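Local coordinates for protein CCMAN5 (Cellulosimicrobium cellulans, PDB 2XSG) that acts as a family GH92 glycosyl hydrolase with alpha-mannosidase activity that enables mannose-6-phosphate modification of yeast-produced human lysosomal enzymes, at residues S258-Q261 against A262-D265; D464-G467 against L468-I471; L484-Q487 against A488-P491; Y596-N599 against Y600-E603; G713-E716 against D717-Y720. All coordinates share one frame; numbering follows the deposited sequence.

How the contacts relate
Contact 1 comes first along the chain, at the start of helix 259-270, which leaves strand 248-255 and lies against the N-terminal beta structure. Contacts 2 and 3 belong to the successive helices 455-474 and 478-495; their centres are about 10 Å apart, and Q465 NE2 meets Q487 OE1 at 2.8 Å. Contact 4 shapes the turn leading into helix 604-616. Contact 5, in the loop between strands 706-712 and 720-726, rests on that same helix, about 8 Å from contact 4 between nearest atoms. Each contact closes only its own turn of chain; all five run in series, none enclosing or crossing another.

Contact 1: S258-Q261 against A262-D265; sequences SVEQ and ARID
S258 and A262 face each other across the first turn of helix 259-270, with S258 as its N-cap. The hydroxyl OG of S258 accepts the N-H of Q261 at 2.8 Å, and the carbonyl of S258 accepts from A262 N. Serine fits because its short side chain can fold back onto an N-H that has no earlier helical carbonyl to meet. R263 N, I264 N and D265 N continue the ladder to the carbonyls of V259, E260 and Q261.

Charge links E260 to R263: OE1 lies 2.9 Å from NH1, in the guanidinium plane, although the carboxylate itself is turned 66° against that plane. R263 NE has a second acid, E186 of strand 185-195. Apolar packing uses the same group, since V259 CG1 sits over the centre of one guanidinium face, 3.6 Å from CZ of R263. A leucine in place of R263 would probably leave E260 and E186 without their shared counter-charge and take from V259 CG1 the flat guanidinium face it lies on.

The amide pairing lies farther along the turn. With CG swung beside the carbonyl carbon (chi1 -174°) and a bend at chi2, the Q261 chain comes forward to D265, whose OD1 also bonds T328 OG1. NE2 of Q261, which also bonds S329 OG, reaches OD1 of D265 at 3.0 Å, coming from above the carboxylate plane, 48° out of it.

Contact 2: D464-G467 against L468-I471; sequences DQYG and LSVI
D464 and L468, like G467 and I471, are joined by regular i to i+4 helical bonds, L468 N to D464 O at 2.9 Å and I471 N to G467 O at 3.2 Å. This is the middle of helix 455-474 in the catalytic domain, a largely helical region, consistent with the (alpha/alpha)6 barrel of GH92 enzymes. G467 has ordinary helical backbone angles, so its conformation does not demand glycine; it simply brings no side chain to its flank.

The carbonyl of Y466 is gripped twice. V470 N reaches its O at 3.3 Å in the helical manner, and S469 OG donates to the same atom at the shorter distance of 2.6 Å. The serine hydroxyl gets there because it stands between its own backbone N and carbonyl carbon (chi1 86°), the crowded position, which aims it back at the preceding turn. Serine suits a buried helix for this reason: the helix itself can satisfy its hydroxyl.

The Y466 side chain leaves the helix and its ring end crosses V470 obliquely; its phenol OH is bound by G683 O, while its ring meets that of Y548 with nearly parallel planes. Valine offers a compact branched surface here, also touching A414 and I417 of helix 409-418. Its CG2 makes an off-centre CH-pi contact with Y466, 4.3 Å from the ring centroid and 28° off the normal. The nearest ring atom to V470 CG2 is CZ of Y466, at 3.8 Å.

Contact 3: L484-Q487 against A488-P491; sequences LREQ and ASWP
W490 folds back over E486 and Q487, one turn earlier in helix 478-495, and can be followed outward atom by atom. Its CB rests 3.2 Å from Q487 O, the carbonyl that also accepts from W490 N. CG lies anti to the carbonyl carbon (chi1 -67°), which lays the indole over the preceding turn: CD1 comes 3.4 Å from E486 O, and Q487 CA sits over one face. At the pyrrole edge NE1 donates to E486 OE2 at 2.9 Å, on the anti side, tilted 35° out of the carboxylate plane but near the ring plane. Farther out, CH2 meets Q487 CG at 3.5 Å in a CH-pi contact over the six-membered ring, with the Q487 amide almost parallel to the indole; that amide bonds Q465 through OE1. With an alanine in its place, the E486 carboxylate would probably lose its indole N-H and Q487 CG the ring it lies on. Tryptophan fits by offering one N-H and a broad apolar face together. Beside it S489 OG donates to E486 O at 2.6 Å, and P491, whose nitrogen has no hydrogen to give, marks the kink: a proline-kinked helix.

Contact 4: Y596-N599 against Y600-E603; sequences YLFN and YTGE
L597 and Y600 form the tight side of a compact turn that leads into helix 604-616. Y600 N donates to L597 O at 2.9 Å from well above the carbonyl plane, and T601 N reaches the same oxygen weakly at 3.4 Å. L597 and Y600 also touch through their side chains, L597 CD2 meeting Y600 CE1 at 3.9 Å, while Y596 O lies in the plane of the tyrosine ring at its edge. Leucine suits this spot because its CD2 can lie against the ring, where M550 and V680 touch both residues.

F598 holds the rest of the turn together. Its O takes E603 N at 2.8 Å, five residues on, and T601 N more weakly at 3.2 Å. Its CB approaches E603 O at 3.2 Å, and its ring is buried among F571, W610 and M567, a natural place for phenylalanine. The long-span bond goes with a reversal at G602, whose phi of 74° is readily adopted by a residue without a side chain. Together they resemble a Schellman motif, though an incomplete one, since G602 N stays 3.8 Å from N599 O.

The looser side comprises G602 and the outer parts of Y600 and E603, all partly exposed. There the acid of E603 turns to R568 in a salt bridge.

The chemistry implies that a turn lacking regular helical bonds is kept in shape by two carbonyls, those of L597 and F598, each with one good bond and one weak one, and by apolar packing beneath them, with charge reserved for its partly exposed end.

Contact 5: G713-E716 against D717-Y720; sequences GVSE and DAFY
G713 begins the turn by setting its carbonyl O against A718 CB at 3.4 Å; its positive phi, 75°, is easily reached by glycine, and it lets the chain bend as it leaves strand 706-712. V714 follows, buried, with CG2 at 3.5 Å from A718 O. The same oxygen receives a CA-H...O contact from V714 CA. The branched side chain packs on R612 and D695.

S715 carries the polar centre. Its backbone N donates weakly to A718 O at 3.3 Å, while its hydroxyl OG accepts two N-H groups, from D717 N at 2.9 Å and from A718 N at 2.7 Å. The bond to D717 makes this an ST turn, in the connection between strands 706-712 and 720-726, which are not neighbours in their mixed sheet: strand 746-752 lies between them. OG can serve both donors because it stands between the backbone N and carbonyl carbon of its own residue (chi1 76°), facing the inside of the bend. Serine suits the place because a short hydroxyl reaches both N-H groups without filling the turn. A718, buried, has only a methyl to fit beside it, 3.4 Å from that same OG.

The E716 side chain leads away from 717-720, past R612 and P303, but its carbonyl is bonded to K617 NZ and lies in plane at the edge of the F719 ring, E716 O 3.4 Å from F719 CD2.

Contact 1: S258-Q261 against A262-D265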
loop_
_atom_site.group_PDB
_atom_site.type_symbol
_atom_site.label_atom_id
_atom_site.label_comp_id
_atom_site.label_asym_id
_atom_site.label_seq_id
_atom_site.Cartn_x
_atom_site.Cartn_y
_atom_site.Cartn_z
ATOM N N SER A 258 5.827 18.416 16.617
ATOM C CA SER A 258 5.564 18.873 17.983
ATOM C C SER A 258 4.111 19.160 18.185
ATOM O O SER A 258 3.328 19.219 17.215
ATOM C CB SER A 258 6.388 20.128 18.329
ATOM O OG SER A 258 5.901 21.297 17.669
ATOM N N VAL A 259 3.737 19.317 19.452
ATOM C CA VAL A 259 2.384 19.708 19.781
ATOM C C VAL A 259 2.094 21.099 19.211
ATOM O O VAL A 259 1.044 21.322 18.604
ATOM C CB VAL A 259 2.138 19.660 21.308
ATOM C CG1 VAL A 259 1.066 20.684 21.721
ATOM C CG2 VAL A 259 1.719 18.233 21.724
ATOM N N GLU A 260 3.033 22.029 19.386
ATOM C CA GLU A 260 2.795 23.367 18.921
ATOM C C GLU A 260 2.740 23.417 17.398
ATOM O O GLU A 260 1.913 24.145 16.840
ATOM C CB GLU A 260 3.793 24.379 19.514
ATOM C CG GLU A 260 3.424 25.859 19.210
ATOM C CD GLU A 260 2.163 26.386 19.936
ATOM O OE1 GLU A 260 1.877 25.990 21.092
ATOM O OE2 GLU A 260 1.454 27.222 19.337
ATOM N N GLN A 261 3.561 22.620 16.725
ATOM C CA GLN A 261 3.428 22.509 15.277
ATOM C C GLN A 261 2.036 21.970 14.877
ATOM O O GLN A 261 1.439 22.463 13.921
ATOM C CB GLN A 261 4.552 21.674 14.661
ATOM C CG GLN A 261 4.525 21.670 13.133
ATOM C CD GLN A 261 4.786 23.051 12.547
ATOM O OE1 GLN A 261 5.881 23.582 12.680
ATOM N NE2 GLN A 261 3.776 23.639 11.909
ATOM N N ALA A 262 1.513 21.000 15.632
ATOM C CA ALA A 262 0.164 20.471 15.380
ATOM C C ALA A 262 -0.919 21.566 15.517
ATOM O O ALA A 262 -1.851 21.624 14.735
ATOM C CB ALA A 262 -0.133 19.290 16.298
ATOM N N ARG A 263 -0.763 22.431 16.519
ATOM C CA ARG A 263 -1.644 23.590 16.721
ATOM C C ARG A 263 -1.625 24.572 15.552
ATOM O O ARG A 263 -2.672 25.032 15.093
ATOM C CB ARG A 263 -1.258 24.300 18.020
ATOM C CG ARG A 263 -1.719 23.559 19.266
ATOM C CD ARG A 263 -1.031 24.148 20.484
ATOM N NE ARG A 263 -1.412 23.477 21.721
ATOM C CZ ARG A 263 -0.743 23.569 22.869
ATOM N NH1 ARG A 263 0.377 24.291 22.939
ATOM N NH2 ARG A 263 -1.192 22.925 23.953
ATOM N N ILE A 264 -0.425 24.891 15.083
ATOM C CA ILE A 264 -0.258 25.730 13.903
ATOM C C ILE A 264 -0.899 25.055 12.680
ATOM O O ILE A 264 -1.695 25.677 11.970
ATOM C CB ILE A 264 1.217 26.010 13.651
ATOM C CG1 ILE A 264 1.758 26.936 14.749
ATOM C CG2 ILE A 264 1.452 26.578 12.218
ATOM C CD1 ILE A 264 3.273 26.940 14.826
ATOM N N ASP A 265 -0.568 23.783 12.460
ATOM C CA ASP A 265 -1.150 23.017 11.355
ATOM C C ASP A 265 -2.665 23.086 11.398
ATOM O O ASP A 265 -3.311 23.223 10.361
ATOM C CB ASP A 265 -0.708 21.547 11.407
ATOM C CG ASP A 265 0.786 21.361 11.147
ATOM O OD1 ASP A 265 1.440 22.271 10.567
ATOM O OD2 ASP A 265 1.317 20.295 11.535
#

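Contact 2: D464-G467 against L468-I471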
loop_
_atom_site.group_PDB
_atom_site.type_symbol
_atom_site.label_atom_id
_atom_site.label_comp_id
_atom_site.label_asym_id
_atom_site.label_seq_id
_atom_site.Cartn_x
_atom_site.Cartn_y
_atom_site.Cartn_z
ATOM N N ASP A 464 18.592 -5.754 -5.675
ATOM C CA ASP A 464 19.114 -4.614 -4.915
ATOM C C ASP A 464 20.363 -4.037 -5.540
ATOM O O ASP A 464 20.497 -2.813 -5.631
ATOM C CB ASP A 464 19.443 -5.016 -3.481
ATOM C CG ASP A 464 18.213 -5.090 -2.599
ATOM O OD1 ASP A 464 17.174 -4.473 -2.946
ATOM O OD2 ASP A 464 18.294 -5.761 -1.557
ATOM N N GLN A 465 21.273 -4.925 -5.957
ATOM C CA GLN A 465 22.543 -4.511 -6.549
ATOM C C GLN A 465 22.368 -3.904 -7.936
ATOM O O GLN A 465 23.040 -2.903 -8.270
ATOM C CB GLN A 465 23.549 -5.661 -6.569
ATOM C CG GLN A 465 24.062 -6.070 -5.196
ATOM C CD GLN A 465 25.008 -7.261 -5.279
ATOM O OE1 GLN A 465 24.777 -8.176 -6.056
ATOM N NE2 GLN A 465 26.090 -7.236 -4.499
ATOM N N TYR A 466 21.461 -4.469 -8.732
ATOM C CA TYR A 466 21.072 -3.787 -9.960
ATOM C C TYR A 466 20.654 -2.330 -9.657
ATOM O O TYR A 466 21.119 -1.400 -10.309
ATOM C CB TYR A 466 19.959 -4.524 -10.761
ATOM C CG TYR A 466 19.356 -3.605 -11.810
ATOM C CD1 TYR A 466 20.064 -3.275 -12.971
ATOM C CD2 TYR A 466 18.113 -2.997 -11.596
ATOM C CE1 TYR A 466 19.530 -2.377 -13.913
ATOM C CE2 TYR A 466 17.573 -2.110 -12.521
ATOM C CZ TYR A 466 18.281 -1.803 -13.673
ATOM O OH TYR A 466 17.740 -0.930 -14.579
ATOM N N GLY A 467 19.775 -2.136 -8.671
ATOM C CA GLY A 467 19.295 -0.790 -8.324
ATOM C C GLY A 467 20.401 0.140 -7.846
ATOM O O GLY A 467 20.501 1.286 -8.278
ATOM N N LEU A 468 21.235 -0.362 -6.949
ATOM C CA LEU A 468 22.396 0.379 -6.493
ATOM C C LEU A 468 23.306 0.764 -7.666
ATOM O O LEU A 468 23.865 1.882 -7.698
ATOM C CB LEU A 468 23.153 -0.463 -5.492
ATOM C CG LEU A 468 23.643 0.063 -4.159
ATOM C CD1 LEU A 468 22.685 1.018 -3.469
ATOM C CD2 LEU A 468 23.918 -1.178 -3.287
ATOM N N SER A 469 23.436 -0.140 -8.634
ATOM C CA SER A 469 24.295 0.126 -9.794
ATOM C C SER A 469 23.847 1.375 -10.573
ATOM O O SER A 469 24.676 2.173 -11.006
ATOM C CB SER A 469 24.390 -1.104 -10.708
ATOM O OG SER A 469 23.328 -1.140 -11.631
ATOM N N VAL A 470 22.533 1.534 -10.745
ATOM C CA VAL A 470 21.948 2.719 -11.389
ATOM C C VAL A 470 22.284 3.985 -10.588
ATOM O O VAL A 470 22.731 4.995 -11.148
ATOM C CB VAL A 470 20.420 2.542 -11.568
ATOM C CG1 VAL A 470 19.750 3.825 -12.053
ATOM C CG2 VAL A 470 20.115 1.382 -12.531
ATOM N N ILE A 471 22.099 3.923 -9.267
ATOM C CA ILE A 471 22.469 5.038 -8.383
ATOM C C ILE A 471 23.979 5.325 -8.416
ATOM O O ILE A 471 24.406 6.495 -8.388
ATOM C CB ILE A 471 22.013 4.792 -6.922
ATOM C CG1 ILE A 471 20.513 4.444 -6.866
ATOM C CG2 ILE A 471 22.336 6.004 -6.038
ATOM C CD1 ILE A 471 20.031 3.835 -5.506
#

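Contact 3: L484-Q487 against A488-P491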
loop_
_atom_site.group_PDB
_atom_site.type_symbol
_atom_site.label_atom_id
_atom_site.label_comp_id
_atom_site.label_asym_id
_atom_site.label_seq_id
_atom_site.Cartn_x
_atom_site.Cartn_y
_atom_site.Cartn_z
ATOM N N LEU A 484 28.910 -3.838 -9.146
ATOM C CA LEU A 484 27.516 -4.111 -8.765
ATOM C C LEU A 484 26.753 -4.899 -9.840
ATOM O O LEU A 484 26.114 -5.911 -9.539
ATOM C CB LEU A 484 26.793 -2.808 -8.360
ATOM C CG LEU A 484 27.164 -2.332 -6.946
ATOM C CD1 LEU A 484 26.875 -0.862 -6.743
ATOM C CD2 LEU A 484 26.466 -3.212 -5.881
ATOM N N ARG A 485 26.847 -4.456 -11.091
ATOM C CA ARG A 485 26.227 -5.171 -12.212
ATOM C C ARG A 485 26.753 -6.602 -12.378
ATOM O O ARG A 485 25.984 -7.523 -12.667
ATOM C CB ARG A 485 26.438 -4.396 -13.507
ATOM C CG ARG A 485 25.551 -3.177 -13.643
ATOM C CD ARG A 485 25.555 -2.732 -15.075
ATOM N NE ARG A 485 26.846 -2.171 -15.425
ATOM C CZ ARG A 485 27.163 -0.900 -15.246
ATOM N NH1 ARG A 485 26.277 -0.064 -14.713
ATOM N NH2 ARG A 485 28.369 -0.466 -15.579
ATOM N N GLU A 486 28.060 -6.779 -12.181
ATOM C CA GLU A 486 28.669 -8.102 -12.183
ATOM C C GLU A 486 28.026 -8.977 -11.097
ATOM O O GLU A 486 27.523 -10.055 -11.390
ATOM C CB GLU A 486 30.195 -8.021 -11.989
ATOM C CG GLU A 486 30.892 -9.383 -11.674
ATOM C CD GLU A 486 30.763 -10.439 -12.789
ATOM O OE1 GLU A 486 30.577 -10.084 -13.971
ATOM O OE2 GLU A 486 30.880 -11.647 -12.480
ATOM N N GLN A 487 28.031 -8.495 -9.854
ATOM C CA GLN A 487 27.411 -9.248 -8.755
ATOM C C GLN A 487 25.926 -9.531 -8.959
ATOM O O GLN A 487 25.442 -10.613 -8.620
ATOM C CB GLN A 487 27.699 -8.586 -7.409
ATOM C CG GLN A 487 29.170 -8.702 -7.047
ATOM C CD GLN A 487 29.465 -8.353 -5.610
ATOM O OE1 GLN A 487 28.590 -8.436 -4.734
ATOM N NE2 GLN A 487 30.707 -7.956 -5.351
ATOM N N ALA A 488 25.223 -8.577 -9.563
ATOM C CA ALA A 488 23.794 -8.724 -9.857
ATOM C C ALA A 488 23.495 -9.807 -10.891
ATOM O O ALA A 488 22.385 -10.305 -10.942
ATOM C CB ALA A 488 23.194 -7.398 -10.308
ATOM N N SER A 489 24.482 -10.174 -11.701
ATOM C CA SER A 489 24.317 -11.256 -12.665
ATOM C C SER A 489 24.401 -12.639 -11.992
ATOM O O SER A 489 23.869 -13.620 -12.522
ATOM C CB SER A 489 25.346 -11.134 -13.805
ATOM O OG SER A 489 26.642 -11.527 -13.358
ATOM N N TRP A 490 25.029 -12.696 -10.813
ATOM C CA TRP A 490 25.353 -13.974 -10.138
ATOM C C TRP A 490 24.153 -14.900 -9.809
ATOM O O TRP A 490 24.225 -16.123 -10.055
ATOM C CB TRP A 490 26.215 -13.746 -8.879
ATOM C CG TRP A 490 27.651 -13.225 -9.097
ATOM C CD1 TRP A 490 28.341 -13.138 -10.285
ATOM C CD2 TRP A 490 28.565 -12.770 -8.077
ATOM N NE1 TRP A 490 29.596 -12.630 -10.061
ATOM C CE2 TRP A 490 29.761 -12.404 -8.719
ATOM C CE3 TRP A 490 28.476 -12.631 -6.686
ATOM C CZ2 TRP A 490 30.865 -11.902 -8.020
ATOM C CZ3 TRP A 490 29.557 -12.139 -5.996
ATOM C CH2 TRP A 490 30.745 -11.781 -6.660
ATOM N N PRO A 491 23.052 -14.338 -9.246
ATOM C CA PRO A 491 21.948 -15.224 -8.863
ATOM C C PRO A 491 21.393 -15.998 -10.058
ATOM O O PRO A 491 21.178 -17.205 -9.952
ATOM C CB PRO A 491 20.893 -14.268 -8.311
ATOM C CG PRO A 491 21.638 -13.060 -7.919
ATOM C CD PRO A 491 22.804 -12.947 -8.837
#

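Contact 4: Y596-N599 against Y600-E603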
loop_
_atom_site.group_PDB
_atom_site.type_symbol
_atom_site.label_atom_id
_atom_site.label_comp_id
_atom_site.label_asym_id
_atom_site.label_seq_id
_atom_site.Cartn_x
_atom_site.Cartn_y
_atom_site.Cartn_z
ATOM N N TYR A 596 2.807 -10.908 -17.143
ATOM C CA TYR A 596 3.318 -10.097 -18.238
ATOM C C TYR A 596 4.592 -10.657 -18.877
ATOM O O TYR A 596 5.155 -10.025 -19.772
ATOM C CB TYR A 596 3.543 -8.650 -17.768
ATOM C CG TYR A 596 2.282 -7.979 -17.258
ATOM C CD1 TYR A 596 1.893 -8.107 -15.925
ATOM C CD2 TYR A 596 1.480 -7.218 -18.112
ATOM C CE1 TYR A 596 0.728 -7.500 -15.452
ATOM C CE2 TYR A 596 0.314 -6.613 -17.650
ATOM C CZ TYR A 596 -0.050 -6.752 -16.323
ATOM O OH TYR A 596 -1.198 -6.147 -15.861
ATOM N N LEU A 597 5.047 -11.830 -18.442
ATOM C CA LEU A 597 6.284 -12.386 -19.013
ATOM C C LEU A 597 6.112 -13.138 -20.331
ATOM O O LEU A 597 7.094 -13.455 -21.009
ATOM C CB LEU A 597 7.043 -13.227 -17.983
ATOM C CG LEU A 597 7.334 -12.477 -16.675
ATOM C CD1 LEU A 597 8.149 -13.341 -15.722
ATOM C CD2 LEU A 597 8.035 -11.149 -16.938
ATOM N N PHE A 598 4.866 -13.424 -20.696
ATOM C CA PHE A 598 4.584 -14.032 -21.990
ATOM C C PHE A 598 5.012 -13.140 -23.157
ATOM O O PHE A 598 5.323 -13.654 -24.238
ATOM C CB PHE A 598 3.110 -14.430 -22.103
ATOM C CG PHE A 598 2.724 -15.585 -21.231
ATOM C CD1 PHE A 598 1.941 -15.379 -20.088
ATOM C CD2 PHE A 598 3.130 -16.882 -21.547
ATOM C CE1 PHE A 598 1.540 -16.453 -19.284
ATOM C CE2 PHE A 598 2.741 -17.963 -20.750
ATOM C CZ PHE A 598 1.947 -17.744 -19.606
ATOM N N ASN A 599 5.043 -11.819 -22.927
ATOM C CA ASN A 599 5.584 -10.854 -23.886
ATOM C C ASN A 599 7.051 -11.158 -24.210
ATOM O O ASN A 599 7.527 -10.881 -25.303
ATOM C CB ASN A 599 5.517 -9.427 -23.320
ATOM C CG ASN A 599 4.114 -8.847 -23.303
ATOM O OD1 ASN A 599 3.153 -9.466 -23.759
ATOM N ND2 ASN A 599 3.992 -7.637 -22.757
ATOM N N TYR A 600 7.762 -11.720 -23.240
ATOM C CA TYR A 600 9.181 -12.035 -23.396
ATOM C C TYR A 600 9.409 -13.375 -24.058
ATOM O O TYR A 600 10.490 -13.616 -24.591
ATOM C CB TYR A 600 9.887 -12.044 -22.043
ATOM C CG TYR A 600 9.992 -10.695 -21.351
ATOM C CD1 TYR A 600 8.900 -10.157 -20.651
ATOM C CD2 TYR A 600 11.188 -9.972 -21.361
ATOM C CE1 TYR A 600 8.996 -8.931 -19.989
ATOM C CE2 TYR A 600 11.291 -8.730 -20.683
ATOM C CZ TYR A 600 10.186 -8.233 -19.994
ATOM O OH TYR A 600 10.245 -7.021 -19.342
ATOM N N THR A 601 8.408 -14.254 -24.019
ATOM C CA THR A 601 8.534 -15.563 -24.656
ATOM C C THR A 601 7.867 -15.615 -26.015
ATOM O O THR A 601 7.608 -16.708 -26.525
ATOM C CB THR A 601 7.918 -16.701 -23.808
ATOM O OG1 THR A 601 6.539 -16.407 -23.534
ATOM C CG2 THR A 601 8.701 -16.903 -22.508
ATOM N N GLY A 602 7.581 -14.445 -26.586
ATOM C CA GLY A 602 6.981 -14.332 -27.926
ATOM C C GLY A 602 5.513 -14.705 -27.966
ATOM O O GLY A 602 4.967 -15.050 -29.023
ATOM N N GLU A 603 4.848 -14.645 -26.816
ATOM C CA GLU A 603 3.418 -14.989 -26.779
ATOM C C GLU A 603 2.606 -13.892 -26.097
ATOM O O GLU A 603 1.975 -14.123 -25.063
ATOM C CB GLU A 603 3.206 -16.369 -26.135
ATOM C CG GLU A 603 3.921 -17.498 -26.893
ATOM C CD GLU A 603 3.381 -18.862 -26.548
ATOM O OE1 GLU A 603 3.812 -19.431 -25.526
ATOM O OE2 GLU A 603 2.510 -19.362 -27.289
#

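Contact 5: G713-E716 against D717-Y720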
loop_
_atom_site.group_PDB
_atom_site.type_symbol
_atom_site.label_atom_id
_atom_site.label_comp_id
_atom_site.label_asym_id
_atom_site.label_seq_id
_atom_site.Cartn_x
_atom_site.Cartn_y
_atom_site.Cartn_z
ATOM N N GLY A 713 -13.086 -1.287 -29.677
ATOM C CA GLY A 713 -13.800 -2.557 -29.653
ATOM C C GLY A 713 -13.557 -3.464 -28.446
ATOM O O GLY A 713 -13.995 -4.599 -28.454
ATOM N N VAL A 714 -12.888 -2.981 -27.401
ATOM C CA VAL A 714 -12.687 -3.795 -26.184
ATOM C C VAL A 714 -14.026 -4.226 -25.578
ATOM O O VAL A 714 -14.977 -3.453 -25.552
ATOM C CB VAL A 714 -11.844 -3.058 -25.104
ATOM C CG1 VAL A 714 -12.635 -1.913 -24.461
ATOM C CG2 VAL A 714 -11.335 -4.039 -24.033
ATOM N N SER A 715 -14.090 -5.457 -25.090
ATOM C CA SER A 715 -15.266 -5.938 -24.370
ATOM C C SER A 715 -14.802 -6.984 -23.388
ATOM O O SER A 715 -13.591 -7.246 -23.299
ATOM C CB SER A 715 -16.274 -6.560 -25.347
ATOM O OG SER A 715 -15.826 -7.831 -25.732
ATOM N N GLU A 716 -15.746 -7.596 -22.672
ATOM C CA GLU A 716 -15.431 -8.708 -21.778
ATOM C C GLU A 716 -14.840 -9.884 -22.540
ATOM O O GLU A 716 -14.114 -10.689 -21.979
ATOM C CB GLU A 716 -16.657 -9.138 -20.957
ATOM C CG GLU A 716 -16.963 -8.197 -19.798
ATOM C CD GLU A 716 -18.151 -8.659 -18.946
ATOM O OE1 GLU A 716 -19.118 -9.219 -19.496
ATOM O OE2 GLU A 716 -18.116 -8.439 -17.723
ATOM N N ASP A 717 -15.133 -9.962 -23.831
ATOM C CA ASP A 717 -14.675 -11.068 -24.654
ATOM C C ASP A 717 -13.545 -10.619 -25.563
ATOM O O ASP A 717 -12.697 -11.422 -25.945
ATOM C CB ASP A 717 -15.828 -11.619 -25.506
ATOM C CG ASP A 717 -16.908 -12.305 -24.677
ATOM O OD1 ASP A 717 -16.585 -13.186 -23.854
ATOM O OD2 ASP A 717 -18.098 -11.974 -24.875
ATOM N N ALA A 718 -13.541 -9.343 -25.921
ATOM C CA ALA A 718 -12.532 -8.816 -26.835
ATOM C C ALA A 718 -11.386 -8.173 -26.057
ATOM O O ALA A 718 -11.281 -6.949 -25.967
ATOM C CB ALA A 718 -13.153 -7.831 -27.842
ATOM N N PHE A 719 -10.513 -9.017 -25.519
ATOM C CA PHE A 719 -9.419 -8.552 -24.668
ATOM C C PHE A 719 -8.030 -8.813 -25.273
ATOM O O PHE A 719 -7.017 -8.652 -24.596
ATOM C CB PHE A 719 -9.545 -9.176 -23.264
ATOM C CG PHE A 719 -9.694 -10.670 -23.276
ATOM C CD1 PHE A 719 -8.591 -11.490 -23.498
ATOM C CD2 PHE A 719 -10.944 -11.263 -23.072
ATOM C CE1 PHE A 719 -8.729 -12.878 -23.521
ATOM C CE2 PHE A 719 -11.087 -12.640 -23.083
ATOM C CZ PHE A 719 -9.979 -13.454 -23.314
ATOM N N TYR A 720 -7.991 -9.246 -26.535
ATOM C CA TYR A 720 -6.725 -9.506 -27.246
ATOM C C TYR A 720 -6.446 -8.350 -28.183
ATOM O O TYR A 720 -7.357 -7.861 -28.866
ATOM C CB TYR A 720 -6.796 -10.781 -28.095
ATOM C CG TYR A 720 -6.915 -12.101 -27.347
ATOM C CD1 TYR A 720 -5.824 -12.639 -26.677
ATOM C CD2 TYR A 720 -8.108 -12.818 -27.345
ATOM C CE1 TYR A 720 -5.915 -13.826 -26.008
ATOM C CE2 TYR A 720 -8.216 -14.036 -26.668
ATOM C CZ TYR A 720 -7.097 -14.536 -26.012
ATOM O OH TYR A 720 -7.153 -15.731 -25.330
#